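Local structure of cysteine protease (Listeria monocytogenes, 5HU4) at residues H50-E55 and T110-P114. The protein cleaves the C-terminal sorting signal of surface proteins and, through a thioester-linked intermediate, attaches them covalently to the bacterial cell wall. Residues are numbered along the deposited sequence.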
ATOM      1  N   HIS A  50       5.164  -6.716  -4.685  1.00 20.35           N
ATOM      2  CA  HIS A  50       6.310  -7.617  -4.721  1.00 21.82           C
ATOM      3  C   HIS A  50       7.595  -6.936  -4.263  1.00 23.23           C
ATOM      4  O   HIS A  50       7.773  -5.730  -4.438  1.00 21.41           O
ATOM      5  CB  HIS A  50       6.500  -8.180  -6.130  1.00 20.01           C
ATOM      6  CG  HIS A  50       7.273  -9.466  -6.166  1.00 26.91           C
ATOM      7  ND1 HIS A  50       6.787 -10.636  -5.640  1.00 26.44           N
ATOM      8  CD2 HIS A  50       8.502  -9.746  -6.664  1.00 24.29           C
ATOM      9  CE1 HIS A  50       7.685 -11.600  -5.815  1.00 26.64           C
ATOM     10  NE2 HIS A  50       8.727 -11.084  -6.430  1.00 29.85           N
ATOM     11  N   HIS A  51       8.481  -7.724  -3.665  1.00 20.35           N
ATOM     12  CA  HIS A  51       9.806  -7.256  -3.289  1.00 20.06           C
ATOM     13  C   HIS A  51      10.817  -7.822  -4.277  1.00 23.61           C
ATOM     14  O   HIS A  51      11.189  -8.992  -4.193  1.00 25.85           O
ATOM     15  CB  HIS A  51      10.143  -7.675  -1.855  1.00 22.48           C
ATOM     16  CG  HIS A  51      11.425  -7.101  -1.334  1.00 23.76           C
ATOM     17  ND1 HIS A  51      11.813  -7.225  -0.018  1.00 21.24           N
ATOM     18  CD2 HIS A  51      12.407  -6.399  -1.950  1.00 21.63           C
ATOM     19  CE1 HIS A  51      12.979  -6.628   0.156  1.00 21.63           C
ATOM     20  NE2 HIS A  51      13.361  -6.120  -1.002  1.00 23.52           N
ATOM     21  N   MET A  52      11.250  -6.991  -5.218  1.00 19.90           N
ATOM     22  CA  MET A  52      12.167  -7.431  -6.262  1.00 21.94           C
ATOM     23  C   MET A  52      13.618  -7.270  -5.826  1.00 20.86           C
ATOM     24  O   MET A  52      13.901  -6.621  -4.819  1.00 24.22           O
ATOM     25  CB  MET A  52      11.914  -6.653  -7.555  1.00 21.61           C
ATOM     26  CG  MET A  52      10.519  -6.846  -8.124  1.00 24.47           C
ATOM     27  SD  MET A  52      10.305  -6.043  -9.720  1.00 26.48           S
ATOM     28  CE  MET A  52      11.405  -7.021 -10.741  1.00 23.84           C
ATOM     29  N   ARG A  53      14.533  -7.870  -6.584  1.00 22.27           N
ATOM     30  CA  ARG A  53      15.959  -7.758  -6.294  1.00 24.85           C
ATOM     31  C   ARG A  53      16.380  -6.294  -6.349  1.00 23.09           C
ATOM     32  O   ARG A  53      17.165  -5.831  -5.521  1.00 24.52           O
ATOM     33  CB  ARG A  53      16.786  -8.591  -7.274  1.00 23.39           C
ATOM     34  CG  ARG A  53      18.258  -8.676  -6.904  1.00 22.69           C
ATOM     35  CD  ARG A  53      18.434  -9.317  -5.537  1.00 27.19           C
ATOM     36  NE  ARG A  53      19.732  -9.005  -4.944  1.00 31.47           N
ATOM     37  CZ  ARG A  53      19.949  -7.983  -4.121  1.00 33.25           C
ATOM     38  NH1 ARG A  53      18.953  -7.171  -3.788  1.00 28.41           N
ATOM     39  NH2 ARG A  53      21.163  -7.774  -3.629  1.00 35.27           N
ATOM     40  N   ASP A  54      15.848  -5.574  -7.330  1.00 22.03           N
ATOM     41  CA  ASP A  54      15.987  -4.127  -7.370  1.00 22.45           C
ATOM     42  C   ASP A  54      15.143  -3.548  -6.241  1.00 23.17           C
ATOM     43  O   ASP A  54      13.920  -3.458  -6.351  1.00 22.80           O
ATOM     44  CB  ASP A  54      15.557  -3.574  -8.731  1.00 20.10           C
ATOM     45  CG  ASP A  54      15.768  -2.074  -8.852  1.00 24.07           C
ATOM     46  OD1 ASP A  54      16.349  -1.468  -7.926  1.00 26.54           O
ATOM     47  OD2 ASP A  54      15.357  -1.498  -9.882  1.00 26.00           O
ATOM     48  N   GLU A  55      15.807  -3.163  -5.156  1.00 22.41           N
ATOM     49  CA  GLU A  55      15.131  -2.749  -3.929  1.00 26.19           C
ATOM     50  C   GLU A  55      14.294  -1.481  -4.094  1.00 23.25           C
ATOM     51  O   GLU A  55      13.510  -1.134  -3.212  1.00 23.82           O
ATOM     52  CB  GLU A  55      16.158  -2.539  -2.814  1.00 25.74           C
ATOM     53  CG  GLU A  55      17.061  -3.737  -2.566  1.00 32.36           C
ATOM     54  CD  GLU A  55      16.301  -4.946  -2.056  1.00 33.61           C
ATOM     55  OE1 GLU A  55      15.676  -4.845  -0.980  1.00 32.72           O
ATOM     56  OE2 GLU A  55      16.328  -5.998  -2.730  1.00 35.09           O
ATOM     57  N   THR A 110       4.571  -6.892   1.908  1.00 19.06           N
ATOM     58  CA  THR A 110       5.593  -7.315   0.961  1.00 22.44           C
ATOM     59  C   THR A 110       6.482  -8.387   1.580  1.00 23.43           C
ATOM     60  O   THR A 110       6.514  -8.550   2.800  1.00 24.94           O
ATOM     61  CB  THR A 110       6.467  -6.131   0.497  1.00 22.39           C
ATOM     62  OG1 THR A 110       7.218  -6.512  -0.663  1.00 20.61           O
ATOM     63  CG2 THR A 110       7.420  -5.695   1.602  1.00 24.06           C
ATOM     64  N   CYS A 111       7.193  -9.124   0.734  1.00 22.44           N
ATOM     65  CA  CYS A 111       8.141 -10.121   1.213  1.00 24.37           C
ATOM     66  C   CYS A 111       9.317  -9.421   1.883  1.00 25.21           C
ATOM     67  O   CYS A 111       9.690  -8.316   1.488  1.00 26.63           O
ATOM     68  CB  CYS A 111       8.625 -11.009   0.065  1.00 21.20           C
ATOM     69  SG  CYS A 111       7.299 -11.722  -0.939  1.00 29.01           S
ATOM     70  N   ASP A 112       9.893 -10.054   2.900  1.00 24.73           N
ATOM     71  CA  ASP A 112      11.003  -9.444   3.622  1.00 27.12           C
ATOM     72  C   ASP A 112      12.312  -9.608   2.854  1.00 25.78           C
ATOM     73  O   ASP A 112      13.328  -9.009   3.206  1.00 27.51           O
ATOM     74  CB  ASP A 112      11.128 -10.040   5.027  1.00 29.53           C
ATOM     75  CG  ASP A 112      11.695 -11.444   5.022  1.00 30.86           C
ATOM     76  OD1 ASP A 112      11.267 -12.261   4.180  1.00 32.06           O
ATOM     77  OD2 ASP A 112      12.571 -11.734   5.864  1.00 33.96           O
ATOM     78  N   LYS A 113      12.279 -10.430   1.806  1.00 26.30           N
ATOM     79  CA  LYS A 113      13.435 -10.639   0.936  1.00 27.01           C
ATOM     80  C   LYS A 113      13.003 -10.677  -0.529  1.00 26.47           C
ATOM     81  O   LYS A 113      11.840 -10.953  -0.826  1.00 27.63           O
ATOM     82  CB  LYS A 113      14.167 -11.941   1.292  1.00 28.74           C
ATOM     83  CG  LYS A 113      14.208 -12.282   2.772  1.00 31.15           C
ATOM     84  CD  LYS A 113      14.806 -13.659   3.009  1.00 29.92           C
ATOM     85  CE  LYS A 113      16.270 -13.561   3.403  1.00 37.18           C
ATOM     86  NZ  LYS A 113      16.467 -12.651   4.565  1.00 39.70           N
ATOM     87  N   PRO A 114      13.935 -10.389  -1.452  1.00 29.22           N
ATOM     88  CA  PRO A 114      13.645 -10.559  -2.880  1.00 26.75           C
ATOM     89  C   PRO A 114      13.704 -12.022  -3.314  1.00 29.34           C
ATOM     90  O   PRO A 114      13.208 -12.369  -4.387  1.00 26.29           O
ATOM     91  CB  PRO A 114      14.746  -9.744  -3.560  1.00 26.02           C
ATOM     92  CG  PRO A 114      15.869  -9.757  -2.589  1.00 26.65           C
ATOM     93  CD  PRO A 114      15.234  -9.728  -1.229  1.00 27.48           C
TER
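Start with the hydrogen bonds, which run through the buried ring of His51. Its ND1 donates to the carbonyl O of Cys111 at 2.8 Å, while the second ring nitrogen, NE2, donates to OE1 of Glu55 at 2.6 Å. With both nitrogens engaged, the imidazole is fixed between its own loop and the end of strand 105-111. Glu55 is held in turn by a salt bridge, its OE2 lying 3.1 Å from NH1 of Arg53.

Much of the packing comes from Pro114 against His51. Its CD sits over one face of the His51 ring, 4.2 Å from the centroid, as a CH-pi contact, and its CA makes a 3.2 Å CA-H...O contact with O of His51. Pro114 CG also lies 3.9 Å from Arg53 CD. Deeper in, Thr110 OG1 approaches His51 CB at 3.4 Å but is hydrogen-bonded to the carbonyl O of Gly49.

His50 and Cys111 face each other without close contact: Cys111 SG lies 5.4 Å from the centroid of the His50 ring, oblique to its face. These are the proton donor/acceptor and the acyl-thioester nucleophile, with Arg120 beside the cysteine; the His50 loop and the end of strand 105-111 together carry the active site of a class A sortase beta-barrel.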